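Local coordinates for ribonuclease-like 3 (Danio rerio, PDB 2VQ9), which cleaves RNA as a secreted member of the pancreatic ribonuclease family, promotes angiogenesis, and kills bacteria, Gram-negative ones most strongly, by an activity that does not require its RNase function, at residues 87-90 and 96-99; 109-114 and 120-125. One frame throughout, in Å; residues are numbered along the deposited sequence.

Interaction 1 (87-90 and 96-99); sequences GTRQ and LYMS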
loop_
_atom_site.group_PDB
_atom_site.type_symbol
_atom_site.label_atom_id
_atom_site.label_comp_id
_atom_site.label_asym_id
_atom_site.label_seq_id
_atom_site.Cartn_x
_atom_site.Cartn_y
_atom_site.Cartn_z
ATOM N N GLY A 87 12.262 -2.221 -10.960
ATOM C CA GLY A 87 11.454 -1.085 -11.373
ATOM C C GLY A 87 12.180 -0.100 -12.270
ATOM O O GLY A 87 13.412 -0.159 -12.425
ATOM N N THR A 88 11.389 0.825 -12.818
ATOM C CA THR A 88 11.813 1.858 -13.759
ATOM C C THR A 88 11.642 3.231 -13.089
ATOM O O THR A 88 10.529 3.584 -12.697
ATOM C CB THR A 88 10.910 1.824 -15.023
ATOM O OG1 THR A 88 11.109 0.598 -15.736
ATOM C CG2 THR A 88 11.200 3.008 -15.946
ATOM N N ARG A 89 12.728 3.992 -12.958
ATOM C CA ARG A 89 12.644 5.375 -12.461
ATOM C C ARG A 89 11.783 6.226 -13.422
ATOM O O ARG A 89 11.872 6.066 -14.643
ATOM C CB ARG A 89 14.043 5.965 -12.282
ATOM C CG ARG A 89 14.085 7.207 -11.413
ATOM C CD ARG A 89 15.447 7.908 -11.486
ATOM N NE ARG A 89 16.515 7.173 -10.799
ATOM C CZ ARG A 89 17.056 7.524 -9.631
ATOM N NH1 ARG A 89 16.633 8.604 -8.984
ATOM N NH2 ARG A 89 18.025 6.786 -9.099
ATOM N N GLN A 90 10.969 7.133 -12.875
ATOM C CA GLN A 90 9.779 7.646 -13.607
ATOM C C GLN A 90 9.823 8.464 -14.940
ATOM O O GLN A 90 9.163 8.050 -15.908
ATOM C CB GLN A 90 8.715 8.166 -12.641
ATOM C CG GLN A 90 7.900 7.023 -12.104
ATOM C CD GLN A 90 7.399 6.122 -13.216
ATOM O OE1 GLN A 90 8.149 5.305 -13.772
ATOM N NE2 GLN A 90 6.127 6.279 -13.562
ATOM N N LEU A 96 10.484 8.046 -7.592
ATOM C CA LEU A 96 9.425 7.080 -7.918
ATOM C C LEU A 96 9.881 6.006 -8.886
ATOM O O LEU A 96 10.479 6.314 -9.924
ATOM C CB LEU A 96 8.201 7.779 -8.517
ATOM C CG LEU A 96 7.432 8.754 -7.635
ATOM C CD1 LEU A 96 6.214 9.333 -8.372
ATOM C CD2 LEU A 96 7.004 8.083 -6.326
ATOM N N TYR A 97 9.558 4.755 -8.556
ATOM C CA TYR A 97 9.835 3.600 -9.398
ATOM C C TYR A 97 8.573 2.836 -9.731
ATOM O O TYR A 97 7.826 2.478 -8.831
ATOM C CB TYR A 97 10.784 2.650 -8.678
ATOM C CG TYR A 97 12.176 3.202 -8.605
ATOM C CD1 TYR A 97 13.162 2.730 -9.460
ATOM C CD2 TYR A 97 12.497 4.234 -7.713
ATOM C CE1 TYR A 97 14.457 3.246 -9.413
ATOM C CE2 TYR A 97 13.792 4.763 -7.659
ATOM C CZ TYR A 97 14.760 4.258 -8.513
ATOM O OH TYR A 97 16.045 4.758 -8.481
ATOM N N MET A 98 8.356 2.576 -11.021
ATOM C CA MET A 98 7.240 1.751 -11.461
ATOM C C MET A 98 7.685 0.300 -11.617
ATOM O O MET A 98 8.723 0.045 -12.234
ATOM C CB MET A 98 6.655 2.288 -12.769
ATOM C CG MET A 98 5.451 1.504 -13.269
ATOM S SD MET A 98 4.817 2.071 -14.859
ATOM C CE MET A 98 4.394 3.773 -14.464
ATOM N N SER A 99 6.922 -0.657 -11.062
ATOM C CA SER A 99 7.311 -2.053 -11.171
ATOM C C SER A 99 7.296 -2.513 -12.644
ATOM O O SER A 99 6.471 -2.060 -13.446
ATOM C CB SER A 99 6.447 -2.983 -10.297
ATOM O OG SER A 99 5.127 -3.065 -10.778
#

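Interaction 2 (109-114 and 120-125); sequences TLRSGE and RYRGKE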
loop_
_atom_site.group_PDB
_atom_site.type_symbol
_atom_site.label_atom_id
_atom_site.label_comp_id
_atom_site.label_asym_id
_atom_site.label_seq_id
_atom_site.Cartn_x
_atom_site.Cartn_y
_atom_site.Cartn_z
ATOM N N THR A 109 -11.786 1.058 0.367
ATOM C CA THR A 109 -12.382 2.392 0.368
ATOM C C THR A 109 -13.438 2.429 1.453
ATOM O O THR A 109 -14.314 1.565 1.488
ATOM C CB THR A 109 -13.018 2.686 -0.993
ATOM O OG1 THR A 109 -11.979 2.639 -1.986
ATOM C CG2 THR A 109 -13.632 4.092 -0.972
ATOM N N LEU A 110 -13.360 3.444 2.314
ATOM C CA LEU A 110 -14.220 3.521 3.489
ATOM C C LEU A 110 -15.723 3.721 3.140
ATOM O O LEU A 110 -16.096 4.650 2.409
ATOM C CB LEU A 110 -13.703 4.667 4.402
ATOM C CG LEU A 110 -14.353 4.892 5.770
ATOM C CD1 LEU A 110 -13.966 3.767 6.730
ATOM C CD2 LEU A 110 -13.863 6.246 6.312
ATOM N N ARG A 111 -16.545 2.828 3.668
ATOM C CA ARG A 111 -17.994 2.748 3.413
ATOM C C ARG A 111 -18.735 3.383 4.583
ATOM O O ARG A 111 -19.822 3.967 4.430
ATOM C CB ARG A 111 -18.334 1.248 3.427
ATOM C CG ARG A 111 -19.096 0.703 2.323
ATOM C CD ARG A 111 -19.390 -0.741 2.701
ATOM N NE ARG A 111 -20.786 -1.095 2.447
ATOM C CZ ARG A 111 -21.615 -1.597 3.360
ATOM N NH1 ARG A 111 -21.193 -1.809 4.607
ATOM N NH2 ARG A 111 -22.877 -1.883 3.028
ATOM N N SER A 112 -18.193 3.210 5.792
ATOM C CA SER A 112 -18.774 3.830 6.997
ATOM C C SER A 112 -17.793 3.815 8.162
ATOM O O SER A 112 -16.797 3.103 8.117
ATOM C CB SER A 112 -20.076 3.137 7.396
ATOM O OG SER A 112 -19.836 1.896 8.036
ATOM N N GLY A 113 -18.096 4.598 9.196
ATOM C CA GLY A 113 -17.245 4.703 10.380
ATOM C C GLY A 113 -16.317 5.881 10.321
ATOM O O GLY A 113 -15.882 6.279 9.244
ATOM N N GLU A 114 -16.024 6.455 11.485
ATOM C CA GLU A 114 -15.152 7.615 11.578
ATOM C C GLU A 114 -13.891 7.282 12.358
ATOM O O GLU A 114 -12.840 7.851 12.097
ATOM C CB GLU A 114 -15.848 8.780 12.272
ATOM C CG GLU A 114 -17.027 9.314 11.478
ATOM C CD GLU A 114 -17.096 10.798 11.549
ATOM O OE1 GLU A 114 -17.170 11.354 12.690
ATOM O OE2 GLU A 114 -17.030 11.404 10.453
ATOM N N ARG A 120 -15.346 0.559 8.280
ATOM C CA ARG A 120 -15.865 -0.452 7.363
ATOM C C ARG A 120 -15.562 -0.054 5.925
ATOM O O ARG A 120 -15.749 1.118 5.537
ATOM C CB ARG A 120 -17.387 -0.695 7.555
ATOM C CG ARG A 120 -17.762 -1.085 8.988
ATOM C CD ARG A 120 -19.254 -1.285 9.097
ATOM N NE ARG A 120 -19.654 -2.230 10.159
ATOM C CZ ARG A 120 -19.842 -1.926 11.448
ATOM N NH1 ARG A 120 -19.661 -0.689 11.899
ATOM N NH2 ARG A 120 -20.225 -2.891 12.295
ATOM N N TYR A 121 -15.080 -1.030 5.148
ATOM C CA TYR A 121 -14.505 -0.773 3.821
ATOM C C TYR A 121 -15.149 -1.644 2.763
ATOM O O TYR A 121 -15.618 -2.755 3.059
ATOM C CB TYR A 121 -12.967 -1.058 3.815
ATOM C CG TYR A 121 -12.212 -0.081 4.646
ATOM C CD1 TYR A 121 -11.697 1.091 4.076
ATOM C CD2 TYR A 121 -12.023 -0.305 6.024
ATOM C CE1 TYR A 121 -11.013 2.013 4.858
ATOM C CE2 TYR A 121 -11.369 0.619 6.828
ATOM C CZ TYR A 121 -10.889 1.792 6.234
ATOM O OH TYR A 121 -10.251 2.698 6.976
ATOM N N ARG A 122 -15.168 -1.166 1.524
ATOM C CA ARG A 122 -15.326 -2.122 0.432
ATOM C C ARG A 122 -13.986 -2.334 -0.223
ATOM O O ARG A 122 -13.230 -1.371 -0.425
ATOM C CB ARG A 122 -16.376 -1.680 -0.591
ATOM C CG ARG A 122 -16.224 -0.333 -1.188
ATOM C CD ARG A 122 -17.361 -0.097 -2.249
ATOM N NE ARG A 122 -18.698 -0.563 -1.832
ATOM C CZ ARG A 122 -19.642 0.163 -1.218
ATOM N NH1 ARG A 122 -19.439 1.429 -0.881
ATOM N NH2 ARG A 122 -20.813 -0.411 -0.913
ATOM N N GLY A 123 -13.715 -3.568 -0.608
ATOM C CA GLY A 123 -12.466 -3.873 -1.305
ATOM C C GLY A 123 -12.618 -4.153 -2.787
ATOM O O GLY A 123 -13.626 -4.744 -3.245
ATOM N N LYS A 124 -11.621 -3.730 -3.547
ATOM C CA LYS A 124 -11.648 -3.946 -4.989
ATOM C C LYS A 124 -10.271 -4.375 -5.482
ATOM O O LYS A 124 -9.279 -3.649 -5.333
ATOM C CB LYS A 124 -12.082 -2.665 -5.728
ATOM C CG LYS A 124 -12.163 -2.922 -7.254
ATOM C CD LYS A 124 -13.237 -2.092 -7.924
ATOM C CE LYS A 124 -12.814 -0.655 -8.109
ATOM N NZ LYS A 124 -13.778 0.037 -9.011
ATOM N N GLU A 125 -10.223 -5.551 -6.100
ATOM C CA GLU A 125 -8.988 -6.088 -6.653
ATOM C C GLU A 125 -8.756 -5.547 -8.052
ATOM O O GLU A 125 -9.706 -5.366 -8.819
ATOM C CB GLU A 125 -9.136 -7.606 -6.689
ATOM C CG GLU A 125 -8.066 -8.423 -7.337
ATOM C CD GLU A 125 -8.658 -9.769 -7.758
ATOM O OE1 GLU A 125 -9.389 -9.846 -8.791
ATOM O OE2 GLU A 125 -8.460 -10.728 -6.995
HETATM O O HOH W 1 -12.250 0.216 -3.255
HETATM O O HOH W 2 -19.209 1.598 10.697
#

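Interaction 1 (87-90 and 96-99)
Tyr97 lays its ring alongside Arg89, the two side chains running the same way from one face of a short antiparallel hairpin. The Arg89 backbone and CB pass over one face of the ring, toward its rim, with CB 4.0 Å from Tyr97 CE1. Arg89 CG stands anti to the backbone N (chi1 -163°), and the bend at chi3 turns the guanidinium back so that the phenol end lies over its face. Arg89 NH2 comes 2.9 Å from Tyr97 OH, yet the angle is too poor for a hydrogen bond; the two planes are 58° apart. At the other end of the ring Gly87 C meets the edge, and Gly87 CA packs 3.1 Å from Met98 O.

On the opposite face Met98 shares the surface with Thr88. Its chain is extended through chi2 and bent at chi3, which brings CE to the Gln90 side chain, crossing it at about a right angle. Gln90 is bent at chi2 (-50°): its CB and CG lie against Leu96 O and CB, with CG 3.7 Å from Leu96 CB, and its amide end rests beside Met98 CB and CE. Between the faces, Thr88 and Met98 exchange a pair of backbone bonds, Thr88 N to Met98 O at 2.8 Å and Met98 N to Thr88 O at 2.9 Å. Gln90 N to Leu96 O, 3.1 Å, is weak; Gln90 already lies beyond the end of strand 87-89.

Strand 120-135 continues the sheet beyond 96-99, where Tyr97 pairs with Val132. The cross-strand hold thus rests on two sound backbone bonds, Arg89 and Tyr97 adding face contact without a hydrogen bond between them.

Interaction 2 (109-114 and 120-125)
Leu110 reaches over one face of the Tyr121 ring: with CG anti to the backbone N (chi1 -175°), its CD1 stands 4.0 Å from the ring centroid, a CH-pi contact offset toward the phenol end. Arg120 and Arg122 lie on the other face with Thr109 and Ser112. Arg122 CG sits between its backbone N and carbonyl carbon (chi1 54°), and a bend at chi3 swings the guanidinium over to Arg111, which points toward the partner strand. Arg111 CG lies over one face of that guanidinium, 3.3 Å from Arg122 NH1. The guanidinium planes are 82° apart, with Arg122 NH2 at the edge of the Arg111 group, 3.4 Å from Arg111 NE, probably at some electrostatic cost. Ser112 OG lies beside the extended Arg120 chain, and a water joins OG to Arg120 NH1.

The strand pairing holds a classic beta bulge: Arg111 and Ser112 both face Arg120, whose O accepts from Arg111 N at 2.7 Å and Ser112 N at 3.2 Å. Gly113 begins the loop that follows.

The hairpin joins the end of strand 103-112 to the start of strand 120-135. Tyr121 is buried against Cys47 and Met51 of helix 47-53, its OH bonded to Lys66 O, while Leu110 pairs through its backbone with Glu67.

Interactions 1 and 2 are successive hairpins of the same curved antiparallel sheet, joined through strand 120-135, which pairs with 96-99 near one end and with 103-112 nearer the other. Their centres are about 28 Å apart, on opposite sides of the chain's centre, and their nearest atoms about 14 Å, so neither touches the other. The catalytic histidines relate to interaction 1 and the substrate-binding residues to interaction 2: at 87-90/96-99 the Leu96 side chain lies about 5 Å from that of the proton donor His141 and about 11 Å from that of the proton acceptor His37, while at 109-114/120-125 the Thr109 side chain is about 4 Å from that of substrate-binding Val68.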